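Local coordinates for protein beta-galactosidase (Trichoderma reesei, PDB 3OG2) that probably hydrolyses terminal non-reducing beta-D-galactose residues of beta-D-galactosides, as a family 35 glycoside hydrolase built round a TIM barrel domain, at residues L132-K136 and S688-Y692; Y706-A710 and T824-E830; T732-F738 and V780-G786. All coordinates share one frame. Residue numbers count along the deposited sequence, not the author numbering.

Interaction 1. Residues L132-K136 and S688-Y692. With NAG (2-acetamido-2-deoxy-beta-D-glucopyranose), chain E.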
ATOM      1  N   LEU A 132      22.576  -1.637  11.619  1.00  7.78           N
ATOM      2  CA  LEU A 132      22.941  -3.043  11.376  1.00  8.65           C
ATOM      3  C   LEU A 132      24.093  -3.157  10.405  1.00  8.32           C
ATOM      4  O   LEU A 132      24.692  -4.225  10.286  1.00  9.80           O
ATOM      5  CB  LEU A 132      21.728  -3.825  10.875  1.00 11.06           C
ATOM      6  CG  LEU A 132      20.723  -4.235  11.961  1.00 14.90           C
ATOM      7  CD1 LEU A 132      19.713  -5.210  11.326  1.00 13.28           C
ATOM      8  CD2 LEU A 132      21.203  -4.799  13.268  1.00 19.16           C
ATOM      9  N   GLN A 133      24.474  -2.076   9.661  1.00  8.32           N
ATOM     10  CA  GLN A 133      25.696  -2.167   8.898  1.00  8.82           C
ATOM     11  C   GLN A 133      26.925  -2.353   9.797  1.00  9.74           C
ATOM     12  O   GLN A 133      27.935  -2.831   9.286  1.00 12.25           O
ATOM     13  CB  GLN A 133      25.906  -0.907   8.028  1.00  9.18           C
ATOM     14  CG  GLN A 133      24.755  -0.659   7.061  1.00  8.68           C
ATOM     15  CD  GLN A 133      25.156   0.100   5.825  1.00  8.65           C
ATOM     16  OE1 GLN A 133      26.200   0.804   5.819  1.00 10.73           O
ATOM     17  NE2 GLN A 133      24.365   0.037   4.736  1.00  8.44           N
ATOM     18  N   ARG A 134      26.810  -2.038  11.084  1.00  8.69           N
ATOM     19  CA  ARG A 134      27.914  -2.203  11.992  1.00  8.89           C
ATOM     20  C   ARG A 134      27.864  -3.547  12.728  1.00  9.91           C
ATOM     21  O   ARG A 134      28.652  -3.803  13.638  1.00 13.10           O
ATOM     22  CB  ARG A 134      27.896  -1.079  13.030  1.00  9.19           C
ATOM     23  CG  ARG A 134      28.001   0.286  12.331  1.00  9.72           C
ATOM     24  CD  ARG A 134      28.381   1.366  13.333  1.00  9.67           C
ATOM     25  NE  ARG A 134      27.546   1.483  14.535  1.00 10.12           N
ATOM     26  CZ  ARG A 134      26.476   2.288  14.633  1.00  8.37           C
ATOM     27  NH1 ARG A 134      26.098   3.045  13.589  1.00  9.27           N
ATOM     28  NH2 ARG A 134      25.775   2.381  15.763  1.00  8.89           N
ATOM     29  N   VAL A 135      26.942  -4.433  12.361  1.00 10.93           N
ATOM     30  CA  VAL A 135      26.882  -5.792  12.938  1.00 12.54           C
ATOM     31  C   VAL A 135      27.604  -6.720  12.007  1.00 12.15           C
ATOM     32  O   VAL A 135      27.240  -6.849  10.844  1.00 15.29           O
ATOM     33  CB  VAL A 135      25.400  -6.176  13.106  1.00 15.43           C
ATOM     34  CG1 VAL A 135      25.293  -7.641  13.519  1.00 20.23           C
ATOM     35  CG2 VAL A 135      24.748  -5.290  14.153  1.00 17.97           C
ATOM     36  N   LYS A 136      28.645  -7.387  12.532  1.00 11.65           N
ATOM     37  CA  LYS A 136      29.469  -8.216  11.632  1.00 11.14           C
ATOM     38  C   LYS A 136      28.758  -9.423  11.097  1.00 10.47           C
ATOM     39  O   LYS A 136      28.997  -9.815   9.937  1.00 13.63           O
ATOM     40  CB  LYS A 136      30.718  -8.672  12.396  1.00 12.49           C
ATOM     41  CG  LYS A 136      31.608  -7.489  12.822  1.00 15.07           C
ATOM     42  CD  LYS A 136      32.879  -7.955  13.592  1.00 30.84           C
ATOM     43  CE  LYS A 136      33.560  -6.794  14.324  1.00 42.70           C
ATOM     44  NZ  LYS A 136      34.535  -7.111  15.414  1.00 55.31           N
ATOM     45  N   SER A 688      36.394  -0.906  10.042  1.00 13.15           N
ATOM     46  CA  SER A 688      34.943  -0.992   9.915  1.00 12.49           C
ATOM     47  C   SER A 688      34.441  -2.379  10.322  1.00 12.87           C
ATOM     48  O   SER A 688      35.145  -3.333  10.104  1.00 14.95           O
ATOM     49  CB  SER A 688      34.490  -0.688   8.489  1.00 11.40           C
ATOM     50  OG  SER A 688      33.058  -0.789   8.361  1.00 10.96           O
ATOM     51  N   ASN A 689      33.241  -2.454  10.885  1.00 12.06           N
ATOM     52  CA  ASN A 689      32.604  -3.740  11.143  1.00 13.35           C
ATOM     53  C   ASN A 689      31.794  -4.199   9.940  1.00 14.03           C
ATOM     54  O   ASN A 689      31.156  -5.260  10.047  1.00 16.59           O
ATOM     55  CB  ASN A 689      31.633  -3.601  12.319  1.00 15.93           C
ATOM     56  CG  ASN A 689      32.292  -3.557  13.651  1.00 18.12           C
ATOM     57  OD1 ASN A 689      33.504  -3.795  13.747  1.00 23.32           O
ATOM     58  ND2 ASN A 689      31.590  -3.299  14.751  1.00 21.46           N
ATOM     59  N   ASN A 690      31.776  -3.397   8.889  1.00 12.41           N
ATOM     60  CA  ASN A 690      31.045  -3.736   7.671  1.00 12.62           C
ATOM     61  C   ASN A 690      31.750  -4.887   6.951  1.00 13.57           C
ATOM     62  O   ASN A 690      32.758  -4.740   6.289  1.00 17.92           O
ATOM     63  CB  ASN A 690      30.866  -2.545   6.754  1.00 11.36           C
ATOM     64  CG  ASN A 690      29.843  -2.865   5.663  1.00 11.56           C
ATOM     65  OD1 ASN A 690      29.728  -3.950   5.150  1.00 14.24           O
ATOM     66  ND2 ASN A 690      29.005  -1.879   5.328  1.00 10.12           N
ATOM     67  N   THR A 691      31.188  -6.085   7.118  1.00 14.48           N
ATOM     68  CA  THR A 691      31.816  -7.266   6.568  1.00 14.47           C
ATOM     69  C   THR A 691      31.400  -7.459   5.130  1.00 15.21           C
ATOM     70  O   THR A 691      31.977  -8.300   4.415  1.00 20.34           O
ATOM     71  CB  THR A 691      31.406  -8.487   7.426  1.00 16.21           C
ATOM     72  OG1 THR A 691      29.979  -8.454   7.698  1.00 17.13           O
ATOM     73  CG2 THR A 691      32.136  -8.477   8.770  1.00 18.64           C
ATOM     74  N   TYR A 692      30.420  -6.725   4.619  1.00 14.64           N
ATOM     75  CA  TYR A 692      29.963  -6.865   3.242  1.00 13.65           C
ATOM     76  C   TYR A 692      30.808  -6.036   2.281  1.00 14.92           C
ATOM     77  O   TYR A 692      30.948  -6.413   1.125  1.00 17.22           O
ATOM     78  CB  TYR A 692      28.546  -6.347   3.161  1.00 13.71           C
ATOM     79  CG  TYR A 692      27.836  -6.450   1.851  1.00 13.25           C
ATOM     80  CD1 TYR A 692      27.416  -7.666   1.347  1.00 16.92           C
ATOM     81  CD2 TYR A 692      27.570  -5.335   1.090  1.00 17.80           C
ATOM     82  CE1 TYR A 692      26.762  -7.768   0.140  1.00 21.16           C
ATOM     83  CE2 TYR A 692      26.912  -5.395  -0.112  1.00 21.74           C
ATOM     84  CZ  TYR A 692      26.511  -6.620  -0.581  1.00 23.28           C
ATOM     85  OH  TYR A 692      25.845  -6.697  -1.793  1.00 31.40           O
TER
HETATM   86  C1  NAG E1044      31.938  -3.199  16.200  1.00 25.52           C
HETATM   87  C2  NAG E1044      31.218  -2.122  17.032  1.00 32.95           C
HETATM   88  C3  NAG E1044      31.511  -2.194  18.520  1.00 35.17           C
HETATM   89  C4  NAG E1044      31.356  -3.618  19.088  1.00 35.27           C
HETATM   90  C5  NAG E1044      32.072  -4.586  18.131  1.00 30.94           C
HETATM   91  C6  NAG E1044      31.954  -6.023  18.650  1.00 32.81           C
HETATM   92  C7  NAG E1044      30.409   0.075  16.276  1.00 49.21           C
HETATM   93  C8  NAG E1044      30.870   1.520  16.201  1.00 40.17           C
HETATM   94  N2  NAG E1044      31.397  -0.781  16.556  1.00 43.14           N
HETATM   95  O3  NAG E1044      30.700  -1.302  19.275  1.00 55.30           O
HETATM   96  O4  NAG E1044      31.956  -3.653  20.389  1.00 50.19           O
HETATM   97  O5  NAG E1044      31.531  -4.445  16.796  1.00 23.96           O
HETATM   98  O6  NAG E1044      32.914  -6.909  18.120  1.00 36.62           O
HETATM   99  O7  NAG E1044      29.193  -0.122  16.429  1.00 33.16           O
HETATM  100  O   HOH W   1      28.924   0.650   6.807  1.00 13.16           O
HETATM  101  O   HOH W   2      28.777  -5.729   9.010  1.00 19.21           O

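Interaction 2. Residues Y706-A710 and T824-E830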
ATOM      1  N   TYR A 706      29.296   5.913  11.078  1.00  8.14           N
ATOM      2  CA  TYR A 706      29.325   7.071  11.967  1.00  8.52           C
ATOM      3  C   TYR A 706      27.920   7.454  12.427  1.00  8.43           C
ATOM      4  O   TYR A 706      27.728   8.528  13.021  1.00 11.86           O
ATOM      5  CB  TYR A 706      29.970   8.243  11.216  1.00  8.92           C
ATOM      6  CG  TYR A 706      31.408   7.947  10.818  1.00  8.27           C
ATOM      7  CD1 TYR A 706      31.688   7.330   9.602  1.00  7.65           C
ATOM      8  CD2 TYR A 706      32.444   8.295  11.655  1.00  8.93           C
ATOM      9  CE1 TYR A 706      32.997   7.056   9.223  1.00  9.25           C
ATOM     10  CE2 TYR A 706      33.785   8.021  11.269  1.00  9.55           C
ATOM     11  CZ  TYR A 706      34.047   7.423  10.067  1.00  8.47           C
ATOM     12  OH  TYR A 706      35.366   7.166   9.727  1.00  9.34           O
ATOM     13  N   GLY A 707      26.938   6.572  12.160  1.00  8.59           N
ATOM     14  CA  GLY A 707      25.591   6.853  12.658  1.00  9.06           C
ATOM     15  C   GLY A 707      24.685   7.593  11.710  1.00  8.61           C
ATOM     16  O   GLY A 707      23.591   8.034  12.164  1.00  8.57           O
ATOM     17  N   PHE A 708      25.077   7.761  10.441  1.00  7.49           N
ATOM     18  CA  PHE A 708      24.306   8.521   9.474  1.00  7.26           C
ATOM     19  C   PHE A 708      23.649   7.551   8.486  1.00  7.87           C
ATOM     20  O   PHE A 708      24.386   6.988   7.658  1.00  9.58           O
ATOM     21  CB  PHE A 708      25.202   9.520   8.718  1.00  7.40           C
ATOM     22  CG  PHE A 708      25.867  10.504   9.677  1.00  7.01           C
ATOM     23  CD1 PHE A 708      25.109  11.370  10.450  1.00  6.93           C
ATOM     24  CD2 PHE A 708      27.260  10.524   9.744  1.00  7.62           C
ATOM     25  CE1 PHE A 708      25.752  12.263  11.279  1.00  7.97           C
ATOM     26  CE2 PHE A 708      27.920  11.377  10.594  1.00  8.63           C
ATOM     27  CZ  PHE A 708      27.135  12.254  11.361  1.00  9.23           C
ATOM     28  N   HIS A 709      22.336   7.414   8.561  1.00  8.45           N
ATOM     29  CA  HIS A 709      21.643   6.377   7.785  1.00  8.45           C
ATOM     30  C   HIS A 709      20.660   6.924   6.768  1.00  8.41           C
ATOM     31  O   HIS A 709      20.059   6.113   6.034  1.00 10.15           O
ATOM     32  CB  HIS A 709      20.829   5.446   8.751  1.00  8.82           C
ATOM     33  CG  HIS A 709      21.732   4.966   9.850  1.00  7.84           C
ATOM     34  ND1 HIS A 709      22.952   4.331   9.587  1.00  8.31           N
ATOM     35  CD2 HIS A 709      21.592   5.140  11.190  1.00  8.69           C
ATOM     36  CE1 HIS A 709      23.507   4.086  10.781  1.00  7.60           C
ATOM     37  NE2 HIS A 709      22.708   4.550  11.753  1.00  8.29           N
ATOM     38  N   ALA A 710      20.447   8.227   6.750  1.00  8.39           N
ATOM     39  CA  ALA A 710      19.315   8.814   6.044  1.00  8.79           C
ATOM     40  C   ALA A 710      19.770  10.014   5.180  1.00  8.48           C
ATOM     41  O   ALA A 710      20.454  10.931   5.645  1.00  9.66           O
ATOM     42  CB  ALA A 710      18.283   9.350   7.033  1.00 11.52           C
ATOM     43  N   THR A 824      29.372  14.409   7.439  1.00  7.40           N
ATOM     44  CA  THR A 824      28.112  14.504   8.159  1.00  7.72           C
ATOM     45  C   THR A 824      26.971  13.907   7.321  1.00  6.79           C
ATOM     46  O   THR A 824      26.962  14.002   6.099  1.00  8.26           O
ATOM     47  CB  THR A 824      27.753  15.952   8.518  1.00  8.21           C
ATOM     48  OG1 THR A 824      26.667  15.930   9.455  1.00  9.15           O
ATOM     49  CG2 THR A 824      27.357  16.790   7.287  1.00  9.95           C
ATOM     50  N   GLY A 825      26.009  13.373   8.077  1.00  7.04           N
ATOM     51  CA  GLY A 825      24.654  13.176   7.595  1.00  7.52           C
ATOM     52  C   GLY A 825      23.733  14.056   8.478  1.00  7.78           C
ATOM     53  O   GLY A 825      24.105  15.176   8.846  1.00  7.83           O
ATOM     54  N   ASN A 826      22.543  13.538   8.803  1.00  7.54           N
ATOM     55  CA  ASN A 826      21.598  14.325   9.606  1.00  7.49           C
ATOM     56  C   ASN A 826      22.277  14.709  10.925  1.00  7.24           C
ATOM     57  O   ASN A 826      23.039  13.907  11.511  1.00  8.08           O
ATOM     58  CB  ASN A 826      20.345  13.490   9.891  1.00  7.33           C
ATOM     59  CG  ASN A 826      20.584  12.312  10.838  1.00  7.46           C
ATOM     60  OD1 ASN A 826      21.169  11.287  10.412  1.00  9.07           O
ATOM     61  ND2 ASN A 826      20.162  12.439  12.090  1.00  8.34           N
ATOM     62  N   LEU A 827      21.986  15.909  11.380  1.00  8.16           N
ATOM     63  CA  LEU A 827      22.633  16.390  12.592  1.00  7.66           C
ATOM     64  C   LEU A 827      22.372  15.433  13.755  1.00  8.95           C
ATOM     65  O   LEU A 827      21.209  15.144  14.073  1.00  9.11           O
ATOM     66  CB  LEU A 827      22.098  17.782  12.938  1.00  8.23           C
ATOM     67  CG  LEU A 827      22.779  18.430  14.166  1.00  8.55           C
ATOM     68  CD1 LEU A 827      24.219  18.748  13.857  1.00 12.86           C
ATOM     69  CD2 LEU A 827      22.027  19.730  14.532  1.00  9.68           C
ATOM     70  N   GLY A 828      23.460  15.013  14.428  1.00  8.76           N
ATOM     71  CA  GLY A 828      23.290  14.139  15.578  1.00 10.01           C
ATOM     72  C   GLY A 828      23.382  12.670  15.232  1.00  8.30           C
ATOM     73  O   GLY A 828      23.540  11.840  16.122  1.00 10.10           O
ATOM     74  N   GLY A 829      23.214  12.325  13.926  1.00  8.52           N
ATOM     75  CA  GLY A 829      23.202  10.914  13.547  1.00  9.22           C
ATOM     76  C   GLY A 829      22.110  10.147  14.275  1.00  8.43           C
ATOM     77  O   GLY A 829      20.912  10.498  14.151  1.00  9.27           O
ATOM     78  N   GLU A 830      22.461   9.085  15.019  1.00  8.59           N
ATOM     79  CA  GLU A 830      21.477   8.297  15.750  1.00  8.35           C
ATOM     80  C   GLU A 830      20.912   9.084  16.914  1.00  8.95           C
ATOM     81  O   GLU A 830      19.814   8.699  17.371  1.00 10.27           O
ATOM     82  CB  GLU A 830      22.097   6.973  16.256  1.00  9.15           C
ATOM     83  CG  GLU A 830      22.383   6.097  15.018  1.00  9.41           C
ATOM     84  CD  GLU A 830      23.392   5.010  15.228  1.00  9.77           C
ATOM     85  OE1 GLU A 830      23.912   4.771  16.347  1.00 12.15           O
ATOM     86  OE2 GLU A 830      23.709   4.338  14.222  1.00 10.11           O
TER
HETATM   87  O   HOH W   3      21.153   8.638  10.961  1.00  8.75           O
HETATM   88  O   HOH W   4      22.040  10.782   7.874  1.00  9.17           O

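Interaction 3. Residues T732-F738 and V780-G786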
ATOM      1  N   THR A 732      31.984   6.815  -5.517  1.00  9.30           N
ATOM      2  CA  THR A 732      30.879   7.120  -4.592  1.00  9.24           C
ATOM      3  C   THR A 732      29.754   6.137  -4.724  1.00  8.56           C
ATOM      4  O   THR A 732      29.557   5.478  -5.756  1.00 10.34           O
ATOM      5  CB  THR A 732      30.373   8.576  -4.785  1.00  9.52           C
ATOM      6  OG1 THR A 732      29.961   8.743  -6.173  1.00 10.53           O
ATOM      7  CG2 THR A 732      31.431   9.609  -4.444  1.00 10.59           C
ATOM      8  N   GLN A 733      28.938   6.006  -3.673  1.00  8.76           N
ATOM      9  CA  GLN A 733      27.828   5.062  -3.718  1.00  8.03           C
ATOM     10  C   GLN A 733      26.688   5.665  -2.925  1.00  7.13           C
ATOM     11  O   GLN A 733      26.830   5.963  -1.719  1.00  7.99           O
ATOM     12  CB  GLN A 733      28.253   3.701  -3.168  1.00  8.08           C
ATOM     13  CG  GLN A 733      27.057   2.736  -3.151  1.00  9.70           C
ATOM     14  CD  GLN A 733      27.514   1.305  -3.043  1.00  8.64           C
ATOM     15  OE1 GLN A 733      27.833   0.682  -4.074  1.00 11.40           O
ATOM     16  NE2 GLN A 733      27.591   0.756  -1.824  1.00  9.17           N
ATOM     17  N   GLY A 734      25.534   5.810  -3.562  1.00  7.53           N
ATOM     18  CA  GLY A 734      24.367   6.365  -2.884  1.00  7.86           C
ATOM     19  C   GLY A 734      23.101   5.543  -3.042  1.00  7.89           C
ATOM     20  O   GLY A 734      22.052   5.954  -2.573  1.00  8.23           O
ATOM     21  N   GLY A 735      23.158   4.385  -3.715  1.00  8.41           N
ATOM     22  CA  GLY A 735      21.907   3.680  -4.019  1.00  8.65           C
ATOM     23  C   GLY A 735      21.423   4.085  -5.417  1.00  7.90           C
ATOM     24  O   GLY A 735      21.831   5.148  -5.937  1.00  8.51           O
ATOM     25  N   SER A 736      20.571   3.272  -6.021  1.00  8.03           N
ATOM     26  CA  SER A 736      20.086   3.567  -7.373  1.00  8.31           C
ATOM     27  C   SER A 736      19.578   5.023  -7.475  1.00  8.06           C
ATOM     28  O   SER A 736      18.887   5.534  -6.590  1.00  7.94           O
ATOM     29  CB  SER A 736      18.876   2.683  -7.678  1.00  9.42           C
ATOM     30  OG  SER A 736      19.255   1.315  -7.555  1.00 11.30           O
ATOM     31  N   ALA A 737      19.948   5.655  -8.595  1.00  8.06           N
ATOM     32  CA  ALA A 737      19.471   7.016  -8.909  1.00  8.68           C
ATOM     33  C   ALA A 737      20.060   8.064  -7.988  1.00  8.09           C
ATOM     34  O   ALA A 737      19.531   9.183  -7.954  1.00  9.57           O
ATOM     35  CB  ALA A 737      17.932   7.105  -8.941  1.00  9.31           C
ATOM     36  N   PHE A 738      21.154   7.771  -7.283  1.00  7.97           N
ATOM     37  CA  PHE A 738      21.823   8.804  -6.482  1.00  8.17           C
ATOM     38  C   PHE A 738      22.577   9.737  -7.420  1.00  7.80           C
ATOM     39  O   PHE A 738      22.683   9.519  -8.641  1.00  9.44           O
ATOM     40  CB  PHE A 738      22.794   8.197  -5.451  1.00  8.22           C
ATOM     41  CG  PHE A 738      24.186   7.905  -5.984  1.00  8.49           C
ATOM     42  CD1 PHE A 738      24.425   6.942  -6.989  1.00  8.62           C
ATOM     43  CD2 PHE A 738      25.288   8.631  -5.485  1.00  8.27           C
ATOM     44  CE1 PHE A 738      25.710   6.724  -7.456  1.00  9.15           C
ATOM     45  CE2 PHE A 738      26.574   8.392  -5.951  1.00  8.62           C
ATOM     46  CZ  PHE A 738      26.785   7.462  -6.944  1.00  9.33           C
ATOM     47  N   VAL A 780      32.498  16.936  -0.939  1.00  8.10           N
ATOM     48  CA  VAL A 780      31.876  15.924  -1.778  1.00  7.86           C
ATOM     49  C   VAL A 780      30.462  15.715  -1.228  1.00  8.15           C
ATOM     50  O   VAL A 780      30.320  15.379  -0.047  1.00 10.21           O
ATOM     51  CB  VAL A 780      32.662  14.599  -1.704  1.00  8.36           C
ATOM     52  CG1 VAL A 780      31.986  13.521  -2.570  1.00  9.85           C
ATOM     53  CG2 VAL A 780      34.082  14.853  -2.125  1.00 10.93           C
ATOM     54  N   VAL A 781      29.423  15.932  -2.006  1.00  8.18           N
ATOM     55  CA  VAL A 781      28.052  15.718  -1.599  1.00  7.61           C
ATOM     56  C   VAL A 781      27.619  14.408  -2.245  1.00  7.55           C
ATOM     57  O   VAL A 781      27.813  14.239  -3.456  1.00  9.09           O
ATOM     58  CB  VAL A 781      27.157  16.877  -2.086  1.00  8.63           C
ATOM     59  CG1 VAL A 781      25.705  16.657  -1.592  1.00 10.06           C
ATOM     60  CG2 VAL A 781      27.703  18.215  -1.592  1.00 10.57           C
ATOM     61  N   VAL A 782      27.070  13.488  -1.468  1.00  7.74           N
ATOM     62  CA  VAL A 782      26.669  12.188  -1.979  1.00  7.98           C
ATOM     63  C   VAL A 782      25.216  11.961  -1.535  1.00  7.19           C
ATOM     64  O   VAL A 782      24.975  11.831  -0.336  1.00  8.76           O
ATOM     65  CB  VAL A 782      27.549  11.026  -1.451  1.00  9.11           C
ATOM     66  CG1 VAL A 782      27.077   9.710  -2.067  1.00  9.79           C
ATOM     67  CG2 VAL A 782      29.025  11.304  -1.762  1.00 10.16           C
ATOM     68  N   ASP A 783      24.287  11.981  -2.478  1.00  8.11           N
ATOM     69  CA  ASP A 783      22.922  11.695  -2.046  1.00 10.01           C
ATOM     70  C   ASP A 783      22.767  10.211  -1.728  1.00  8.41           C
ATOM     71  O   ASP A 783      23.494   9.387  -2.278  1.00  8.76           O
ATOM     72  CB  ASP A 783      21.892  11.948  -3.152  1.00 12.17           C
ATOM     73  CG  ASP A 783      20.513  12.162  -2.518  1.00 12.69           C
ATOM     74  OD1 ASP A 783      20.410  12.586  -1.330  1.00 13.28           O
ATOM     75  OD2 ASP A 783      19.494  11.854  -3.203  1.00 16.98           O
ATOM     76  N   SER A 784      21.806   9.849  -0.907  1.00  8.48           N
ATOM     77  CA  SER A 784      21.413   8.466  -0.720  1.00  8.74           C
ATOM     78  C   SER A 784      19.931   8.339  -1.010  1.00  8.23           C
ATOM     79  O   SER A 784      19.142   9.148  -0.474  1.00 10.06           O
ATOM     80  CB  SER A 784      21.653   7.981   0.720  1.00 10.33           C
ATOM     81  OG  SER A 784      21.115   6.638   0.826  1.00  9.96           O
ATOM     82  N   THR A 785      19.569   7.348  -1.816  1.00  8.10           N
ATOM     83  CA  THR A 785      18.124   7.130  -2.060  1.00  7.43           C
ATOM     84  C   THR A 785      17.602   6.048  -1.128  1.00  6.53           C
ATOM     85  O   THR A 785      16.499   5.533  -1.325  1.00  8.20           O
ATOM     86  CB  THR A 785      17.891   6.782  -3.539  1.00  7.79           C
ATOM     87  OG1 THR A 785      18.827   5.729  -3.847  1.00  8.91           O
ATOM     88  CG2 THR A 785      18.154   8.015  -4.405  1.00  9.27           C
ATOM     89  N   GLY A 786      18.346   5.717  -0.091  1.00  7.35           N
ATOM     90  CA  GLY A 786      17.898   4.762   0.955  1.00  7.79           C
ATOM     91  C   GLY A 786      18.885   3.627   1.072  1.00  6.82           C
ATOM     92  O   GLY A 786      19.845   3.539   0.275  1.00  7.96           O
TER

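Interaction 1. Residues L132-K136 and S688-Y692
N689, which buries more surface here than any other residue, illustrates how a glycosylated asparagine can also serve an interface between domains. Its CA-to-CB bond points toward L132-K136, and its ND2, joined to NAG C1 by a 1.5 Å covalent bond, keeps its remaining hydrogen for R134 O at 3.2 Å. The sugar then bridges back to the first segment: R134 NE donates to NAG O7 at 3.0 Å and K136 NZ to NAG O6 at 3.2 Å, while R134 NH1 forms a salt bridge with E830. K136, next in buried area, lies along the asparagine, with K136 CE 3.1 Å from N689 OD1. Together N689, N690 and T691 form the N-X-T sequon of N-linked glycosylation, here set between the family 35 TIM-barrel part of the chain and an all-beta domain. The sequon threonine is used as well, T691 OG1 donating to K136 O at 2.8 Å. Q133, third in buried area, packs its O 3.6 Å from N690 CA, while one water links Q133 OE1 and N690 ND2, 2.9 Å from each. Beyond that water, Q133 NE2 donates to A800 O and N690 ND2 to K799 O.

Interaction 2. Residues Y706-A710 and T824-E830
Three glycines, G707, G825 and G829, let the loop from Y706 to A710 lie close against T824-E830. The end of the Y706 side chain leads away from T824-E830, and its OH hydrogen-bonds backbone atoms of S700 and L685. At G707 the positive phi of 92° would jam a CB against the preceding carbonyl, and the bare backbone lets G707 O come within 3.2 Å of G829 CA. G829 in turn closes a type II turn from N826, through G829 N to N826 O at 2.9 Å; a CB there would clash with G707 O. F708 follows, the residue with the largest buried area, and its ring packs against the other segment. T824 CA sits over one face in a CH-pi contact, 4.2 Å from the ring centroid, whereas N826 O meets the ring edge at 3.2 Å from F708 CE1. A CB on G825 would overlap F708 CB. H709 then reaches across, its NE2 donating to E830 OE2 at 2.7 Å. N826 OD1 gathers two waters, one linking it to G707 O and H709 N, the other to A710 O, where the walk ends. The contact sits at the margin of an antiparallel sheet: T824 ends an outermost strand of the sheet, 820-824, and pairs through its backbone with L714 of strand 713-720, the strand that 706-710 soon enters. L823 packs against Y706 and F708, and beyond E830 lie P86 and W131 of the barrel part of the chain.

Interaction 3. Residues T732-F738 and V780-G786
Two strands from different antiparallel sheets of one all-beta domain, 726-733 and 775-782, run out here into loops that fasten to each other. Conventional hydrogen bonds come first, and both are donated by T785: its N reaches G734 O at 2.9 Å and its OG1 reaches S736 O at 2.8 Å. The second acceptor lies within a type II turn from G735 to F738, so the threonine hydroxyl holds the turn from outside. Weaker polar contacts accompany them. G734 CA approaches D783 O at 3.2 Å, and S784 CA approaches G734 O at the same distance, both as CA-H...O contacts. Apolar packing takes over toward the strands, where T732, V780 and V782 all direct CA-to-CB across the gap. T732 CG2 lies 4.0 Å from V782 CG2 and 4.4 Å from V780 CG1, a contact between the two sheets consistent with the jelly-roll sandwich of the galactose-binding-like clan; F738 of the turn adds to it, its CD2 4.0 Å from V782 CG1. Steric fit is the last element, since a CB on G734 would clash with D783 O and one on G735 with T785 OG1. D783 sends its carboxylate elsewhere, to T712, R918 and K930, but its carbonyl oxygen is buried without a conventional partner. The lack of a CB at G734 and G735 permits this close approach, which T785 secures with one backbone and one side-chain hydrogen bond, and the CA-H...O contact from G734 may partly offset the unmet acceptor.

How the interactions relate
Along the chain interaction 1 closes before the others open, and interaction 3 is nested inside the loop closed by interaction 2. Their centres lie 16 Å (1 and 2), 14 Å (2 and 3) and 19 Å (1 and 3) apart, all on the same side of the chain's centre. Interactions 1 and 2 touch through a salt bridge, R134 NH1 to E830 OE2 at 2.8 Å, so the barrel part and the all-beta domain are joined by charge as well as by the glycan site. Interaction 3 touches neither, yet it shares a sheet with interaction 2, for strands 775-782 and 820-824 both flank strand 713-720. The barrel part is thus tied to the all-beta domain whose own strand ends meet at interactions 2 and 3.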